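Local coordinates for Baccell_00875 (Bacteroides cellulosilyticus DSM 14838, PDB 5NO8), which probably acts as a polysaccharide lyase that removes the L-rhamnose caps, linked to glucuronic acid, from complex arabinogalactan proteins, at residues G171-V176 and G256-S261; R317-F320 and K326-H329; I494-G499 and Y556-S561. All blocks are in the same frame, centred on the assembly; numbering follows the deposited sequence.

Overall arrangement
Contacts 1 and 2 sit side by side in the beta-rich first part of the chain, their centres about 10 Å apart, and they touch: Ser172, Ala173 and Val260 of contact 1 meet residues of strand 326-335 in contact 2. That strand and strand 259-262 belong to one mixed sheet, while 171-176 leads into strand 175-180 of a separate antiparallel sheet, so the pair ties two sheets together. Contact 3 follows last along the chain, in the helical part, with its centre about 42 Å from that of contact 1 and about 45 Å from that of contact 2. The three thus sample two structurally distinct regions, the later one built mainly of helices.

Contact 1: G171-V176 and G256-S261; sequences GSAAYV and GSVLVS
Ser257 OG donates a hydrogen bond to a water at 2.6 Å, and the same water donates to Ala174 O, joining the two segments through a single molecule. A second water does similar work between carbonyls, donating to Ala173 O and to Val258 O, each at 2.7 Å. It also lies at the edge of the Tyr175 ring, in the ring plane. A third, between Ser172 O and Ser257 OG, makes weak bonds only. The polar link between 171-176 and 256-261 is therefore carried by water rather than by direct bonds.

Direct packing centres on Ala173, whose methyl points toward 256-261. Ser257 OG, anti to its own backbone N (chi1 -170°), comes to 3.4 Å from Ala173 CA and lies almost as near to CB. On the apolar side, Ala173 CB touches Val258 CG2 at 3.8 Å. A type I turn from Gly171 to Ala174, closed by Ala174 N to Gly171 O at 3.2 Å, presents this methyl just ahead of strand 175-180. In the other segment, Gly256 follows helix 245-254 in a Schellman motif, after which the chain turns into strand 259-262. Strands 314-322 and 326-335 pack against the pair through Tyr322 and Thr328, and Gln327 hydrogen-bonds Ser172, while helix 245-254 places Leu252 against both Tyr175 and Ser257.

Contact 2: R317-F320 and K326-H329; sequences RFDF and KQTH
Arg317 lays its guanidinium flat on the His329 ring, the planes only 4° apart and the centres 3.9 Å from each other. The chain of Arg317 is extended from CG to NE, with CG anti to the backbone N (chi1 -175°), and this brings Arg317 CZ within 3.6 Å of His329 CG, with NH1 over the ring centre.

A salt bridge within the same strand holds the guanidinium and probably helps to set the stack. Arg317 grips the carboxylate of Asp319 side-on: Arg317 NE bonds Asp319 OD2 at 3.1 Å and OD1 at 2.9 Å, and NH2 also bonds OD1. The carboxylate lies at the edge of the guanidinium, leaving one face for the histidine, whose ring is further oriented by a bond from NE2 to Asp331 and by its meeting with Trp168.

Backbone bonds join the strands at Phe320 and Thr328, an antiparallel hydrogen-bonded pair: Phe320 N to Thr328 O at 2.8 Å, and Thr328 N to Phe320 O at 3.0 Å. Asp319 and His329 form the adjoining non-hydrogen-bonded pair, where His329 CA makes a CA-H...O contact with Phe318 O.

Among the packing contacts, Asp319 OD1 sits 3.4 Å from His329 CB. Apolar packing lies on the other face, where Phe320 rests against Val275, Cys277 and Val306 of neighbouring strands. Asp319 and His329 face one way, Phe320 and Thr328 the other, as expected of an antiparallel beta hairpin, here strands 314-322 and 326-335 inside a larger mixed sheet.

Contact 3: I494-G499 and Y556-S561; sequences IPVRLG and YLETGS
Arg497 NE donates to Glu558 OE2 at 3.1 Å, a salt bridge whose hydrogen bond is nearly straight. The oxygen sits at the edge of the guanidinium, close to its plane, and is approached nearly end-on to its C-O bond. The planes of carboxylate and guanidinium are 50° apart, and the two groups meet through one nitrogen and one oxygen.

Both side chains bend to make the meeting. Arg497 turns at chi3 (81°) and Glu558 at chi2 (-63°), which brings Glu558 OE2 alongside the arginine's aliphatic part, 3.5 Å from Arg497 CG.

Leu557 covers one face of the guanidinium. Leu557 CB stands over its centre, 4.1 Å from Arg497 CZ, and Leu557 CD1 reaches Arg497 NH1 at 3.8 Å. Farther in, Val496 CG1 touches Glu558 CG at 4.0 Å, the two side chains running antiparallel where they pass. With an alanine here in place of Arg497, Glu558 would probably be left without its charged mate across the contact, and Leu557 would lose the flat group it packs on.

Pro495 takes the N-cap position of helix 496-505, and Gly560, with positive phi, ends the helical run of 542-559, so the start of one helix meets the end of the other. Helix 615-629 flanks them, its Leu627 touching Arg497 and its Tyr624 and Cys628 touching Leu557, while Phe519 of helix 509-529 packs on Val496.

Contact 1: G171-V176 and G256-S261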
ATOM      1  N   GLY A 171      12.768   9.677  10.940  1.00 11.28           N
ATOM      2  CA  GLY A 171      13.911  10.082  11.774  1.00 11.59           C
ATOM      3  C   GLY A 171      13.431  10.686  13.087  1.00 11.54           C
ATOM      4  O   GLY A 171      12.670  10.045  13.829  1.00 11.70           O
ATOM      5  N   SER A 172      13.857  11.923  13.366  1.00 12.07           N
ATOM      6  CA  SER A 172      13.446  12.633  14.583  1.00 12.25           C
ATOM      7  C   SER A 172      11.972  12.955  14.589  1.00 12.79           C
ATOM      8  O   SER A 172      11.418  13.188  15.659  1.00 14.24           O
ATOM      9  CB  SER A 172      14.234  13.934  14.791  1.00 12.52           C
ATOM     10  OG  SER A 172      15.635  13.710  14.705  1.00 13.41           O
ATOM     11  N   ALA A 173      11.354  12.989  13.404  1.00 12.36           N
ATOM     12  CA  ALA A 173       9.936  13.303  13.254  1.00 12.62           C
ATOM     13  C   ALA A 173       9.153  12.090  12.804  1.00 12.64           C
ATOM     14  O   ALA A 173       8.105  12.206  12.152  1.00 12.52           O
ATOM     15  CB  ALA A 173       9.777  14.427  12.264  1.00 12.70           C
ATOM     16  N   ALA A 174       9.646  10.905  13.173  1.00 12.34           N
ATOM     17  CA  ALA A 174       8.935   9.681  12.888  1.00 12.18           C
ATOM     18  C   ALA A 174       7.620   9.616  13.676  1.00 12.07           C
ATOM     19  O   ALA A 174       7.469  10.235  14.710  1.00 12.64           O
ATOM     20  CB  ALA A 174       9.806   8.488  13.223  1.00 12.94           C
ATOM     21  N   TYR A 175       6.675   8.837  13.158  1.00 11.55           N
ATOM     22  CA  TYR A 175       5.402   8.647  13.800  1.00 12.12           C
ATOM     23  C   TYR A 175       4.717   7.378  13.317  1.00 12.06           C
ATOM     24  O   TYR A 175       5.095   6.774  12.326  1.00 11.44           O
ATOM     25  CB  TYR A 175       4.491   9.867  13.593  1.00 12.64           C
ATOM     26  CG  TYR A 175       4.074  10.138  12.167  1.00 12.51           C
ATOM     27  CD1 TYR A 175       3.130   9.340  11.514  1.00 13.10           C
ATOM     28  CD2 TYR A 175       4.638  11.186  11.459  1.00 12.83           C
ATOM     29  CE1 TYR A 175       2.762   9.591  10.215  1.00 13.40           C
ATOM     30  CE2 TYR A 175       4.247  11.461  10.175  1.00 12.63           C
ATOM     31  CZ  TYR A 175       3.304  10.659   9.564  1.00 13.59           C
ATOM     32  OH  TYR A 175       2.958  10.895   8.266  1.00 14.71           O
ATOM     33  N   VAL A 176       3.669   7.006  14.045  1.00 12.82           N
ATOM     34  CA  VAL A 176       2.700   6.030  13.597  1.00 13.81           C
ATOM     35  C   VAL A 176       1.297   6.610  13.831  1.00 14.59           C
ATOM     36  O   VAL A 176       0.980   7.102  14.922  1.00 14.67           O
ATOM     37  CB  VAL A 176       2.819   4.663  14.300  1.00 13.66           C
ATOM     38  CG1 VAL A 176       1.811   3.704  13.712  1.00 13.62           C
ATOM     39  CG2 VAL A 176       4.223   4.061  14.185  1.00 14.51           C
ATOM     40  N   GLY A 256       5.786  18.999  19.648  1.00 18.03           N
ATOM     41  CA  GLY A 256       7.084  19.549  19.279  1.00 18.34           C
ATOM     42  C   GLY A 256       7.755  18.940  18.058  1.00 19.22           C
ATOM     43  O   GLY A 256       8.891  19.286  17.750  1.00 19.93           O
ATOM     44  N   SER A 257       7.060  18.053  17.355  1.00 17.99           N
ATOM     45  CA  SER A 257       7.603  17.462  16.134  1.00 17.36           C
ATOM     46  C   SER A 257       7.269  18.344  14.916  1.00 16.45           C
ATOM     47  O   SER A 257       6.794  19.477  15.077  1.00 16.84           O
ATOM     48  CB  SER A 257       7.069  16.055  15.970  1.00 17.38           C
ATOM     49  OG  SER A 257       7.755  15.386  14.920  1.00 15.68           O
ATOM     50  N   VAL A 258       7.596  17.869  13.713  1.00 14.88           N
ATOM     51  CA  VAL A 258       7.373  18.644  12.489  1.00 14.43           C
ATOM     52  C   VAL A 258       6.709  17.780  11.450  1.00 14.60           C
ATOM     53  O   VAL A 258       6.736  16.543  11.545  1.00 15.22           O
ATOM     54  CB  VAL A 258       8.686  19.242  11.924  1.00 14.89           C
ATOM     55  CG1 VAL A 258       9.391  20.088  12.974  1.00 16.32           C
ATOM     56  CG2 VAL A 258       9.629  18.171  11.406  1.00 15.32           C
ATOM     57  N   LEU A 259       6.094  18.429  10.457  1.00 14.38           N
ATOM     58  CA  LEU A 259       5.446  17.742   9.344  1.00 14.40           C
ATOM     59  C   LEU A 259       6.088  18.229   8.050  1.00 14.63           C
ATOM     60  O   LEU A 259       6.162  19.441   7.798  1.00 15.00           O
ATOM     61  CB  LEU A 259       3.938  18.039   9.299  1.00 15.19           C
ATOM     62  CG  LEU A 259       3.137  17.443  10.439  1.00 16.74           C
ATOM     63  CD1 LEU A 259       1.816  18.178  10.549  1.00 18.53           C
ATOM     64  CD2 LEU A 259       2.947  15.946  10.231  1.00 16.92           C
ATOM     65  N   VAL A 260       6.551  17.284   7.243  1.00 14.53           N
ATOM     66  CA  VAL A 260       7.122  17.579   5.942  1.00 15.08           C
ATOM     67  C   VAL A 260       6.124  17.185   4.873  1.00 15.23           C
ATOM     68  O   VAL A 260       5.476  16.157   4.970  1.00 14.43           O
ATOM     69  CB  VAL A 260       8.450  16.835   5.760  1.00 15.79           C
ATOM     70  CG1 VAL A 260       9.043  17.064   4.385  1.00 16.05           C
ATOM     71  CG2 VAL A 260       9.428  17.343   6.797  1.00 16.81           C
ATOM     72  N   SER A 261       6.027  18.010   3.829  1.00 15.58           N
ATOM     73  CA  SER A 261       5.215  17.674   2.684  1.00 15.48           C
ATOM     74  C   SER A 261       5.821  18.316   1.433  1.00 15.89           C
ATOM     75  O   SER A 261       6.491  19.345   1.522  1.00 16.23           O
ATOM     76  CB  SER A 261       3.781  18.164   2.875  1.00 17.25           C
ATOM     77  OG  SER A 261       3.781  19.528   3.245  1.00 19.64           O
TER
HETATM   78  O   HOH W   1      10.946  16.425  15.306  1.00 25.73           O
HETATM   79  O   HOH W   2       6.599  13.977  10.767  1.00 12.22           O
HETATM   80  O   HOH W   3       7.714  12.874  15.584  1.00 13.18           O

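Contact 2: R317-F320 and K326-H329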
ATOM      1  N   ARG A 317      16.122  12.575  -2.221  1.00 14.31           N
ATOM      2  CA  ARG A 317      15.838  12.651  -0.806  1.00 15.42           C
ATOM      3  C   ARG A 317      16.060  14.080  -0.341  1.00 14.25           C
ATOM      4  O   ARG A 317      17.131  14.652  -0.544  1.00 13.76           O
ATOM      5  CB  ARG A 317      16.764  11.716  -0.031  1.00 17.22           C
ATOM      6  CG  ARG A 317      16.448  11.644   1.444  1.00 19.43           C
ATOM      7  CD  ARG A 317      17.486  10.805   2.139  1.00 21.86           C
ATOM      8  NE  ARG A 317      17.465  10.989   3.579  1.00 25.74           N
ATOM      9  CZ  ARG A 317      17.014  10.117   4.479  1.00 27.21           C
ATOM     10  NH1 ARG A 317      16.550   8.913   4.139  1.00 29.93           N
ATOM     11  NH2 ARG A 317      17.089  10.439   5.759  1.00 26.54           N
ATOM     12  N   PHE A 318      15.040  14.675   0.249  1.00 13.41           N
ATOM     13  CA  PHE A 318      15.207  15.970   0.887  1.00 13.93           C
ATOM     14  C   PHE A 318      15.346  15.743   2.385  1.00 14.41           C
ATOM     15  O   PHE A 318      14.471  15.108   2.985  1.00 13.73           O
ATOM     16  CB  PHE A 318      13.993  16.845   0.614  1.00 14.81           C
ATOM     17  CG  PHE A 318      13.878  17.293  -0.822  1.00 15.33           C
ATOM     18  CD1 PHE A 318      14.674  18.307  -1.290  1.00 16.09           C
ATOM     19  CD2 PHE A 318      12.970  16.705  -1.694  1.00 16.36           C
ATOM     20  CE1 PHE A 318      14.555  18.750  -2.588  1.00 16.66           C
ATOM     21  CE2 PHE A 318      12.867  17.125  -3.007  1.00 16.17           C
ATOM     22  CZ  PHE A 318      13.657  18.166  -3.444  1.00 16.51           C
ATOM     23  N   ASP A 319      16.416  16.265   2.992  1.00 13.40           N
ATOM     24  CA  ASP A 319      16.628  16.208   4.443  1.00 14.17           C
ATOM     25  C   ASP A 319      16.497  17.604   5.056  1.00 14.44           C
ATOM     26  O   ASP A 319      16.999  18.559   4.465  1.00 14.29           O
ATOM     27  CB  ASP A 319      18.004  15.646   4.785  1.00 14.33           C
ATOM     28  CG  ASP A 319      18.119  14.168   4.523  1.00 15.82           C
ATOM     29  OD1 ASP A 319      17.498  13.352   5.250  1.00 17.01           O
ATOM     30  OD2 ASP A 319      18.847  13.791   3.598  1.00 17.96           O
ATOM     31  N   PHE A 320      15.746  17.723   6.156  1.00 13.82           N
ATOM     32  CA  PHE A 320      15.771  18.923   6.999  1.00 13.85           C
ATOM     33  C   PHE A 320      16.532  18.645   8.298  1.00 14.06           C
ATOM     34  O   PHE A 320      16.393  17.586   8.898  1.00 12.83           O
ATOM     35  CB  PHE A 320      14.372  19.394   7.356  1.00 14.76           C
ATOM     36  CG  PHE A 320      13.630  19.984   6.210  1.00 15.79           C
ATOM     37  CD1 PHE A 320      13.746  21.329   5.904  1.00 15.54           C
ATOM     38  CD2 PHE A 320      12.825  19.184   5.417  1.00 16.65           C
ATOM     39  CE1 PHE A 320      13.073  21.871   4.825  1.00 17.01           C
ATOM     40  CE2 PHE A 320      12.141  19.719   4.347  1.00 17.53           C
ATOM     41  CZ  PHE A 320      12.258  21.061   4.043  1.00 17.13           C
ATOM     42  N   LYS A 326      18.181  17.484  15.372  1.00 16.77           N
ATOM     43  CA  LYS A 326      17.038  16.779  14.794  1.00 16.78           C
ATOM     44  C   LYS A 326      17.173  16.726  13.275  1.00 16.03           C
ATOM     45  O   LYS A 326      17.749  17.644  12.640  1.00 14.24           O
ATOM     46  CB  LYS A 326      15.733  17.480  15.157  1.00 18.35           C
ATOM     47  CG  LYS A 326      15.529  17.756  16.632  1.00 22.19           C
ATOM     48  CD  LYS A 326      14.912  16.580  17.326  1.00 24.79           C
ATOM     49  CE  LYS A 326      14.644  16.896  18.785  1.00 27.55           C
ATOM     50  NZ  LYS A 326      14.478  15.622  19.533  1.00 29.25           N
ATOM     51  N   GLN A 327      16.605  15.666  12.695  1.00 16.47           N
ATOM     52  CA  GLN A 327      16.551  15.525  11.249  1.00 17.15           C
ATOM     53  C   GLN A 327      15.350  14.748  10.833  1.00 15.44           C
ATOM     54  O   GLN A 327      14.897  13.839  11.525  1.00 13.86           O
ATOM     55  CB  GLN A 327      17.799  14.881  10.654  1.00 20.08           C
ATOM     56  CG  GLN A 327      18.048  13.444  11.028  1.00 26.23           C
ATOM     57  CD  GLN A 327      19.311  12.908  10.381  1.00 31.74           C
ATOM     58  OE1 GLN A 327      20.315  12.679  11.061  1.00 39.86           O
ATOM     59  NE2 GLN A 327      19.269  12.704   9.061  1.00 31.50           N
ATOM     60  N   THR A 328      14.852  15.104   9.672  1.00 13.44           N
ATOM     61  CA  THR A 328      13.778  14.327   9.040  1.00 12.97           C
ATOM     62  C   THR A 328      13.901  14.488   7.546  1.00 12.91           C
ATOM     63  O   THR A 328      14.762  15.236   7.080  1.00 13.37           O
ATOM     64  CB  THR A 328      12.381  14.720   9.608  1.00 13.06           C
ATOM     65  OG1 THR A 328      11.375  13.789   9.175  1.00 13.37           O
ATOM     66  CG2 THR A 328      11.938  16.116   9.230  1.00 13.19           C
ATOM     67  N   HIS A 329      13.066  13.782   6.791  1.00 12.74           N
ATOM     68  CA  HIS A 329      13.190  13.759   5.348  1.00 12.70           C
ATOM     69  C   HIS A 329      11.872  13.573   4.596  1.00 12.99           C
ATOM     70  O   HIS A 329      10.816  13.321   5.195  1.00 12.65           O
ATOM     71  CB  HIS A 329      14.186  12.665   4.943  1.00 13.04           C
ATOM     72  CG  HIS A 329      13.598  11.285   4.886  1.00 13.56           C
ATOM     73  ND1 HIS A 329      13.279  10.563   6.009  1.00 15.08           N
ATOM     74  CD2 HIS A 329      13.238  10.520   3.829  1.00 14.18           C
ATOM     75  CE1 HIS A 329      12.791   9.385   5.643  1.00 15.36           C
ATOM     76  NE2 HIS A 329      12.751   9.334   4.326  1.00 14.81           N
TER

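Contact 3: I494-G499 and Y556-S561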
ATOM      1  N   ILE A 494     -15.268  -3.640 -12.390  1.00 23.76           N
ATOM      2  CA  ILE A 494     -16.479  -4.043 -13.106  1.00 24.58           C
ATOM      3  C   ILE A 494     -16.716  -2.906 -14.111  1.00 24.09           C
ATOM      4  O   ILE A 494     -16.828  -1.760 -13.697  1.00 22.88           O
ATOM      5  CB  ILE A 494     -17.672  -4.190 -12.150  1.00 26.12           C
ATOM      6  CG1 ILE A 494     -17.408  -5.340 -11.161  1.00 27.47           C
ATOM      7  CG2 ILE A 494     -18.954  -4.434 -12.947  1.00 26.31           C
ATOM      8  CD1 ILE A 494     -18.291  -5.308  -9.930  1.00 28.71           C
ATOM      9  N   PRO A 495     -16.717  -3.205 -15.426  1.00 24.73           N
ATOM     10  CA  PRO A 495     -16.745  -2.122 -16.419  1.00 24.83           C
ATOM     11  C   PRO A 495     -18.150  -1.524 -16.685  1.00 26.48           C
ATOM     12  O   PRO A 495     -18.705  -1.681 -17.781  1.00 27.63           O
ATOM     13  CB  PRO A 495     -16.153  -2.795 -17.663  1.00 24.62           C
ATOM     14  CG  PRO A 495     -16.565  -4.218 -17.531  1.00 25.58           C
ATOM     15  CD  PRO A 495     -16.524  -4.524 -16.065  1.00 24.79           C
ATOM     16  N   VAL A 496     -18.699  -0.829 -15.694  1.00 26.16           N
ATOM     17  CA  VAL A 496     -20.068  -0.309 -15.763  1.00 26.43           C
ATOM     18  C   VAL A 496     -20.250   0.759 -16.852  1.00 26.89           C
ATOM     19  O   VAL A 496     -21.056   0.604 -17.766  1.00 25.92           O
ATOM     20  CB  VAL A 496     -20.530   0.234 -14.392  1.00 27.20           C
ATOM     21  CG1 VAL A 496     -21.891   0.915 -14.469  1.00 26.60           C
ATOM     22  CG2 VAL A 496     -20.552  -0.882 -13.357  1.00 27.62           C
ATOM     23  N   ARG A 497     -19.508   1.854 -16.738  1.00 26.87           N
ATOM     24  CA  ARG A 497     -19.596   2.935 -17.709  1.00 28.12           C
ATOM     25  C   ARG A 497     -19.161   2.491 -19.093  1.00 26.76           C
ATOM     26  O   ARG A 497     -19.812   2.839 -20.089  1.00 24.53           O
ATOM     27  CB  ARG A 497     -18.744   4.124 -17.299  1.00 29.88           C
ATOM     28  CG  ARG A 497     -19.166   4.764 -16.009  1.00 33.44           C
ATOM     29  CD  ARG A 497     -18.724   6.214 -15.954  1.00 36.88           C
ATOM     30  NE  ARG A 497     -19.639   7.075 -16.701  1.00 40.26           N
ATOM     31  CZ  ARG A 497     -19.508   8.393 -16.832  1.00 40.91           C
ATOM     32  NH1 ARG A 497     -18.475   9.041 -16.297  1.00 41.61           N
ATOM     33  NH2 ARG A 497     -20.414   9.068 -17.523  1.00 42.57           N
ATOM     34  N   LEU A 498     -18.069   1.734 -19.146  1.00 24.85           N
ATOM     35  CA  LEU A 498     -17.504   1.281 -20.412  1.00 25.44           C
ATOM     36  C   LEU A 498     -18.479   0.326 -21.128  1.00 26.27           C
ATOM     37  O   LEU A 498     -18.752   0.484 -22.313  1.00 26.04           O
ATOM     38  CB  LEU A 498     -16.181   0.576 -20.167  1.00 25.64           C
ATOM     39  CG  LEU A 498     -15.501  -0.084 -21.357  1.00 25.24           C
ATOM     40  CD1 LEU A 498     -15.173   0.922 -22.455  1.00 25.98           C
ATOM     41  CD2 LEU A 498     -14.261  -0.797 -20.877  1.00 26.44           C
ATOM     42  N   GLY A 499     -18.975  -0.665 -20.405  1.00 24.40           N
ATOM     43  CA  GLY A 499     -19.900  -1.641 -20.979  1.00 26.08           C
ATOM     44  C   GLY A 499     -21.189  -1.002 -21.480  1.00 25.12           C
ATOM     45  O   GLY A 499     -21.599  -1.240 -22.625  1.00 28.13           O
ATOM     46  N   TYR A 556     -24.015   5.193 -10.094  1.00 24.66           N
ATOM     47  CA  TYR A 556     -24.614   6.505  -9.928  1.00 26.08           C
ATOM     48  C   TYR A 556     -24.505   7.359 -11.200  1.00 29.20           C
ATOM     49  O   TYR A 556     -25.475   8.017 -11.594  1.00 28.64           O
ATOM     50  CB  TYR A 556     -24.009   7.278  -8.754  1.00 26.46           C
ATOM     51  CG  TYR A 556     -24.544   8.680  -8.673  1.00 27.14           C
ATOM     52  CD1 TYR A 556     -25.843   8.918  -8.211  1.00 27.86           C
ATOM     53  CD2 TYR A 556     -23.794   9.769  -9.117  1.00 27.36           C
ATOM     54  CE1 TYR A 556     -26.352  10.198  -8.153  1.00 27.83           C
ATOM     55  CE2 TYR A 556     -24.316  11.051  -9.082  1.00 28.76           C
ATOM     56  CZ  TYR A 556     -25.594  11.247  -8.598  1.00 29.11           C
ATOM     57  OH  TYR A 556     -26.097  12.509  -8.532  1.00 31.61           O
ATOM     58  N   LEU A 557     -23.315   7.388 -11.807  1.00 27.30           N
ATOM     59  CA  LEU A 557     -23.107   8.231 -12.975  1.00 27.54           C
ATOM     60  C   LEU A 557     -23.959   7.772 -14.164  1.00 28.92           C
ATOM     61  O   LEU A 557     -24.323   8.591 -14.996  1.00 28.57           O
ATOM     62  CB  LEU A 557     -21.624   8.297 -13.357  1.00 27.13           C
ATOM     63  CG  LEU A 557     -20.735   9.058 -12.349  1.00 26.67           C
ATOM     64  CD1 LEU A 557     -19.243   8.790 -12.581  1.00 27.04           C
ATOM     65  CD2 LEU A 557     -21.004  10.550 -12.378  1.00 26.98           C
ATOM     66  N   GLU A 558     -24.284   6.483 -14.219  1.00 31.16           N
ATOM     67  CA  GLU A 558     -25.155   5.941 -15.263  1.00 35.63           C
ATOM     68  C   GLU A 558     -26.661   6.053 -14.973  1.00 38.56           C
ATOM     69  O   GLU A 558     -27.451   6.139 -15.910  1.00 41.59           O
ATOM     70  CB  GLU A 558     -24.800   4.469 -15.529  1.00 39.82           C
ATOM     71  CG  GLU A 558     -23.390   4.260 -16.080  1.00 43.99           C
ATOM     72  CD  GLU A 558     -23.182   4.906 -17.441  1.00 46.00           C
ATOM     73  OE1 GLU A 558     -24.009   4.668 -18.351  1.00 49.76           O
ATOM     74  OE2 GLU A 558     -22.199   5.659 -17.592  1.00 48.11           O
ATOM     75  N   THR A 559     -27.072   6.024 -13.708  1.00 37.11           N
ATOM     76  CA  THR A 559     -28.509   6.030 -13.358  1.00 36.45           C
ATOM     77  C   THR A 559     -29.019   7.297 -12.669  1.00 35.26           C
ATOM     78  O   THR A 559     -30.208   7.558 -12.693  1.00 37.65           O
ATOM     79  CB  THR A 559     -28.848   4.877 -12.389  1.00 36.09           C
ATOM     80  OG1 THR A 559     -28.130   5.073 -11.161  1.00 37.89           O
ATOM     81  CG2 THR A 559     -28.506   3.537 -12.977  1.00 36.16           C
ATOM     82  N   GLY A 560     -28.155   8.035 -11.989  1.00 32.36           N
ATOM     83  CA  GLY A 560     -28.573   9.147 -11.148  1.00 32.10           C
ATOM     84  C   GLY A 560     -29.337   8.793  -9.885  1.00 32.49           C
ATOM     85  O   GLY A 560     -29.850   9.693  -9.239  1.00 34.75           O
ATOM     86  N   SER A 561     -29.397   7.511  -9.496  1.00 36.63           N
ATOM     87  CA  SER A 561     -30.142   7.107  -8.292  1.00 35.84           C
ATOM     88  C   SER A 561     -29.318   7.456  -7.052  1.00 35.76           C
ATOM     89  O   SER A 561     -28.261   6.858  -6.838  1.00 35.33           O
ATOM     90  CB  SER A 561     -30.444   5.600  -8.288  1.00 36.74           C
ATOM     91  OG  SER A 561     -31.004   5.164  -9.514  1.00 37.19           O
TER